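PDB 3DR2: exported gluconolactonase from Xanthomonas campestris pv. campestris, which probably hydrolyses glucono-1,5-lactone to gluconate as a calcium-binding six-bladed beta-propeller enzyme of the SMP-30/gluconolactonase family. Local coordinates for residues Glu199-Val204 with Asp229-Ala234; Ser280-Asp285 with Gln289-Thr294. All coordinates share one frame; numbering follows the deposited sequence.

In the fold
Followed from the N terminus, the chain first closes interaction 1, where strand 226-234 comes back beside strand 201-206 after the intervening strand 216-223; the two partners are thus the second and fourth strands of one four-stranded propeller blade. The chain then builds the blade of strands 244-246, 252-254, 259-263 and 269-274 before interaction 2 closes a short hairpin between 280-285 and 289-294. The contacts follow in series, neither enclosing nor crossing the other, with centres about 21 Å apart. Interaction 1, centred about 17 Å from the chain centre, faces the blade containing 244-246 and 252-254, whereas interaction 2, about 9 Å from it, belongs to a sheet completed by the N-terminal strands 14-15 and 38-41.

Interaction 1 (Glu199-Val204 with Asp229-Ala234)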
# COMPACT_ATOMS: atom_id res chain seq x y z
N GLU A 199 -31.29 12.84 14.29
CA GLU A 199 -30.59 13.79 13.44
C GLU A 199 -30.58 15.23 13.96
O GLU A 199 -30.35 16.16 13.19
CB GLU A 199 -31.17 13.76 12.02
CG GLU A 199 -30.81 12.50 11.24
CD GLU A 199 -31.17 12.60 9.76
OE1 GLU A 199 -30.78 11.70 9.00
OE2 GLU A 199 -31.83 13.58 9.36
N GLN A 200 -30.82 15.41 15.25
CA GLN A 200 -30.81 16.75 15.84
C GLN A 200 -29.39 17.14 16.25
O GLN A 200 -29.09 18.31 16.46
CB GLN A 200 -31.72 16.82 17.07
CG GLN A 200 -33.21 16.87 16.75
CD GLN A 200 -34.06 17.09 18.00
OE1 GLN A 200 -34.15 16.22 18.87
NE2 GLN A 200 -34.68 18.26 18.09
N THR A 201 -28.52 16.14 16.35
CA THR A 201 -27.13 16.37 16.73
C THR A 201 -26.20 15.73 15.71
O THR A 201 -26.43 14.61 15.27
CB THR A 201 -26.82 15.77 18.12
OG1 THR A 201 -27.65 16.40 19.11
CG2 THR A 201 -25.35 15.99 18.50
N LEU A 202 -25.16 16.46 15.31
CA LEU A 202 -24.18 15.93 14.37
C LEU A 202 -22.87 15.84 15.14
O LEU A 202 -22.42 16.83 15.72
CB LEU A 202 -23.99 16.88 13.18
CG LEU A 202 -23.38 16.34 11.88
CD1 LEU A 202 -22.50 17.41 11.25
CD2 LEU A 202 -22.57 15.09 12.12
N TYR A 203 -22.27 14.66 15.15
CA TYR A 203 -21.00 14.45 15.83
C TYR A 203 -19.90 14.46 14.78
O TYR A 203 -20.05 13.85 13.72
CB TYR A 203 -20.99 13.11 16.57
CG TYR A 203 -22.12 12.91 17.55
CD1 TYR A 203 -23.25 12.19 17.19
CD2 TYR A 203 -22.04 13.42 18.85
CE1 TYR A 203 -24.28 11.98 18.10
CE2 TYR A 203 -23.06 13.22 19.76
CZ TYR A 203 -24.18 12.49 19.38
OH TYR A 203 -25.19 12.26 20.29
N VAL A 204 -18.80 15.14 15.07
CA VAL A 204 -17.67 15.22 14.15
C VAL A 204 -16.39 15.19 14.96
O VAL A 204 -16.23 15.96 15.90
CB VAL A 204 -17.68 16.55 13.36
CG1 VAL A 204 -16.54 16.57 12.35
CG2 VAL A 204 -19.01 16.75 12.65
N ASP A 229 -24.48 25.67 18.21
CA ASP A 229 -23.98 25.26 19.52
C ASP A 229 -22.88 24.21 19.54
O ASP A 229 -23.07 23.11 20.05
CB ASP A 229 -25.16 24.80 20.37
CG ASP A 229 -26.34 25.77 20.30
OD1 ASP A 229 -26.10 26.99 20.43
OD2 ASP A 229 -27.48 25.31 20.12
N ARG A 230 -21.73 24.57 19.00
CA ARG A 230 -20.56 23.70 18.95
C ARG A 230 -20.13 23.39 20.39
O ARG A 230 -20.07 24.29 21.23
CB ARG A 230 -19.45 24.44 18.21
CG ARG A 230 -18.21 23.66 17.86
CD ARG A 230 -17.49 24.48 16.80
NE ARG A 230 -16.28 23.86 16.26
CZ ARG A 230 -15.74 24.22 15.11
NH1 ARG A 230 -16.30 25.18 14.38
NH2 ARG A 230 -14.62 23.64 14.69
N ARG A 231 -19.82 22.13 20.66
CA ARG A 231 -19.41 21.73 22.01
C ARG A 231 -18.62 20.42 22.01
O ARG A 231 -18.79 19.58 21.12
CB ARG A 231 -20.65 21.55 22.88
CG ARG A 231 -21.63 20.55 22.30
CD ARG A 231 -22.91 20.45 23.11
NE ARG A 231 -23.82 19.45 22.56
CZ ARG A 231 -24.51 19.59 21.42
NH1 ARG A 231 -24.39 20.69 20.69
NH2 ARG A 231 -25.32 18.62 21.02
N HIS A 232 -17.77 20.26 23.01
CA HIS A 232 -16.98 19.05 23.15
C HIS A 232 -17.92 17.95 23.62
O HIS A 232 -18.69 18.14 24.56
CB HIS A 232 -15.86 19.26 24.18
CG HIS A 232 -15.18 17.99 24.60
ND1 HIS A 232 -15.71 17.13 25.53
CD2 HIS A 232 -14.00 17.45 24.21
CE1 HIS A 232 -14.89 16.11 25.71
NE2 HIS A 232 -13.84 16.28 24.92
N PHE A 233 -17.86 16.79 22.96
CA PHE A 233 -18.72 15.68 23.33
C PHE A 233 -17.95 14.62 24.11
O PHE A 233 -18.41 14.16 25.15
CB PHE A 233 -19.35 15.05 22.08
CG PHE A 233 -20.09 13.77 22.36
CD1 PHE A 233 -19.51 12.54 22.07
CD2 PHE A 233 -21.36 13.80 22.94
CE1 PHE A 233 -20.18 11.35 22.36
CE2 PHE A 233 -22.04 12.61 23.23
CZ PHE A 233 -21.45 11.39 22.94
N ALA A 234 -16.79 14.22 23.61
CA ALA A 234 -16.00 13.22 24.31
C ALA A 234 -14.59 13.11 23.80
O ALA A 234 -14.27 13.55 22.69
CB ALA A 234 -16.69 11.85 24.23
O HOH W 1 -27.27 19.15 19.52
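Tyr203 and Phe233 meet in an edge-to-face pair, the tyrosine presenting its ring edge to one face of the phenylalanine. The ring centroids are 4.8 Å apart and the planes stand at 62°, so the pair is inclined rather than strictly perpendicular. Phe233 can be followed outward from its backbone. Its CB leads to a CG placed anti to the backbone N (chi1 172°), which carries the ring toward strand 201-206. CG lies 4.0 Å from both Tyr203 CD2 and Tyr203 CE2. Beyond it, Phe233 CD1 faces Tyr203 CD2 at 4.2 Å, while Phe233 CD2 makes the closest approach of the pair, 3.7 Å from Tyr203 CE2. Phe233 CE2 stays equally near that same tyrosine carbon, and CZ, at the tip, is slightly farther from it. Tyr203 CE2 therefore lies over the phenylalanine ring, displaced toward its rim. On the tyrosine itself, Thr201 CG2 covers part of one face.

The tip of Arg231 lies against the same threonine methyl, NH2 being 3.6 Å from Thr201 CG2. The polar link between these two residues runs through a water, 2.8 Å from Thr201 OG1, that accepts from Arg231 NH2. The other terminal nitrogen, NH1, donates to Asp229 O at an N-H...O angle of 133°, with the oxygen almost in the guanidinium plane; this bond back to its own strand limits the rotation of the group.

The arrangement joins alternate strands of a propeller blade. Strand 216-223 runs between them and pairs with both, Leu202 bonding to Phe220 and Arg231 to Ala219 through their backbones. On the side of the next blade, Tyr203 packs against Phe244 and Val246 of strand 244-246, and both aromatic residues touch Leu252 of strand 252-254.

Interaction 2 (Ser280-Asp285 with Gln289-Thr294); sequences SNCTFD and QRLFIT
Strands 281-284 and 290-294 run antiparallel, their axes 4.7 Å apart at closest approach and their directions 161° apart. Thr283 and Phe292 form a hydrogen-bonded pair with both backbone bonds made, Asn281 and Thr294 another through Thr294 N to Asn281 O, while Cys282-Ile293 and Phe284-Leu291 are non-hydrogen-bonded pairs. At the end away from the turn, Ser280 and Asn281 both face Thr294 in a classic beta bulge, where Ser280 N donates to Thr294 O at 2.7 Å. The two strands form a beta hairpin, with 281-284 the outermost strand of the blade's sheet and 290-295 paired on its other side with 298-303. At the turn end, Asp285 accepts four N-H bonds. Its OD1 takes Gln289 N through the syn lone pair at 2.8 Å and Arg290 N from above the carboxylate plane. Arg290 grips OD2 side-on in a salt bridge, with NE 3.0 Å from Asp285 OD2 and NH2 also bonded to it; carboxylate and guanidinium planes are 72° apart. Arg290 NH2 has a second acidic partner, Glu74. Leu291 CD1 sits over a face of the Phe284 ring in a CH-pi contact, 3.8 Å from the centroid. Asn281 ND2 bonds Glu48 OE1, of the calcium site, and Asp135 OD1, and Asn281 OD1 accepts Cys282 N; the Thr283 side chain comes within about 4 Å of a bound calcium ion.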
# COMPACT_ATOMS: atom_id res chain seq x y z
N SER A 280 -9.34 2.20 13.03
CA SER A 280 -9.56 3.42 12.25
C SER A 280 -11.01 3.83 12.06
O SER A 280 -11.31 5.00 11.84
CB SER A 280 -8.92 3.27 10.87
OG SER A 280 -9.62 2.29 10.11
N ASN A 281 -11.93 2.87 12.13
CA ASN A 281 -13.33 3.18 11.90
C ASN A 281 -14.19 1.98 12.29
O ASN A 281 -13.67 0.91 12.61
CB ASN A 281 -13.53 3.47 10.40
CG ASN A 281 -14.60 4.51 10.13
OD1 ASN A 281 -15.67 4.48 10.73
ND2 ASN A 281 -14.31 5.44 9.22
N CYS A 282 -15.50 2.17 12.30
CA CYS A 282 -16.41 1.08 12.62
C CYS A 282 -17.81 1.41 12.14
O CYS A 282 -18.14 2.57 11.89
CB CYS A 282 -16.41 0.76 14.12
SG CYS A 282 -16.95 2.09 15.25
N THR A 283 -18.64 0.37 12.00
CA THR A 283 -20.01 0.55 11.55
C THR A 283 -20.78 -0.72 11.88
O THR A 283 -20.18 -1.76 12.17
CB THR A 283 -20.06 0.81 10.01
OG1 THR A 283 -21.31 1.42 9.66
CG2 THR A 283 -19.90 -0.49 9.23
N PHE A 284 -22.10 -0.64 11.86
CA PHE A 284 -22.94 -1.81 12.13
C PHE A 284 -23.58 -2.27 10.84
O PHE A 284 -23.60 -1.54 9.84
CB PHE A 284 -24.08 -1.47 13.09
CG PHE A 284 -23.68 -1.46 14.53
CD1 PHE A 284 -23.31 -0.28 15.16
CD2 PHE A 284 -23.68 -2.64 15.26
CE1 PHE A 284 -22.94 -0.28 16.50
CE2 PHE A 284 -23.32 -2.65 16.61
CZ PHE A 284 -22.96 -1.46 17.23
N ASP A 285 -24.10 -3.49 10.86
CA ASP A 285 -24.81 -4.00 9.71
C ASP A 285 -26.22 -3.42 9.86
O ASP A 285 -26.51 -2.72 10.83
CB ASP A 285 -24.83 -5.53 9.70
CG ASP A 285 -25.49 -6.12 10.93
OD1 ASP A 285 -25.54 -5.44 11.98
OD2 ASP A 285 -25.94 -7.27 10.86
N GLN A 289 -26.62 -5.93 14.55
CA GLN A 289 -26.35 -7.15 15.31
C GLN A 289 -24.90 -7.57 15.13
O GLN A 289 -24.44 -8.52 15.75
CB GLN A 289 -27.26 -8.29 14.85
CG GLN A 289 -28.70 -8.18 15.36
CD GLN A 289 -28.82 -8.39 16.86
OE1 GLN A 289 -29.83 -8.04 17.46
NE2 GLN A 289 -27.80 -8.98 17.46
N ARG A 290 -24.19 -6.85 14.27
CA ARG A 290 -22.78 -7.14 14.03
C ARG A 290 -22.03 -5.82 13.90
O ARG A 290 -22.43 -4.96 13.11
CB ARG A 290 -22.59 -7.97 12.75
CG ARG A 290 -23.11 -9.40 12.84
CD ARG A 290 -23.05 -10.09 11.48
NE ARG A 290 -23.96 -9.46 10.52
CZ ARG A 290 -24.12 -9.84 9.26
NH1 ARG A 290 -23.42 -10.86 8.77
NH2 ARG A 290 -25.00 -9.22 8.49
N LEU A 291 -20.97 -5.67 14.68
CA LEU A 291 -20.16 -4.46 14.64
C LEU A 291 -18.89 -4.76 13.84
O LEU A 291 -18.13 -5.65 14.21
CB LEU A 291 -19.76 -4.02 16.05
CG LEU A 291 -18.77 -2.86 16.13
CD1 LEU A 291 -19.47 -1.55 15.79
CD2 LEU A 291 -18.17 -2.80 17.52
N PHE A 292 -18.68 -4.01 12.77
CA PHE A 292 -17.50 -4.18 11.93
C PHE A 292 -16.49 -3.08 12.30
O PHE A 292 -16.86 -1.91 12.45
CB PHE A 292 -17.87 -4.07 10.45
CG PHE A 292 -18.80 -5.17 9.99
CD1 PHE A 292 -18.28 -6.35 9.46
CD2 PHE A 292 -20.18 -5.02 10.09
CE1 PHE A 292 -19.13 -7.37 9.04
CE2 PHE A 292 -21.04 -6.04 9.67
CZ PHE A 292 -20.51 -7.22 9.14
N ILE A 293 -15.22 -3.47 12.43
CA ILE A 293 -14.17 -2.53 12.80
C ILE A 293 -12.97 -2.65 11.86
O ILE A 293 -12.51 -3.75 11.57
CB ILE A 293 -13.67 -2.81 14.23
CG1 ILE A 293 -14.85 -2.91 15.19
CG2 ILE A 293 -12.71 -1.71 14.68
CD1 ILE A 293 -14.45 -3.37 16.58
N THR A 294 -12.47 -1.51 11.37
CA THR A 294 -11.31 -1.51 10.48
C THR A 294 -10.08 -1.02 11.23
O THR A 294 -10.20 -0.23 12.16
CB THR A 294 -11.52 -0.60 9.26
OG1 THR A 294 -11.99 0.69 9.69
CG2 THR A 294 -12.53 -1.21 8.29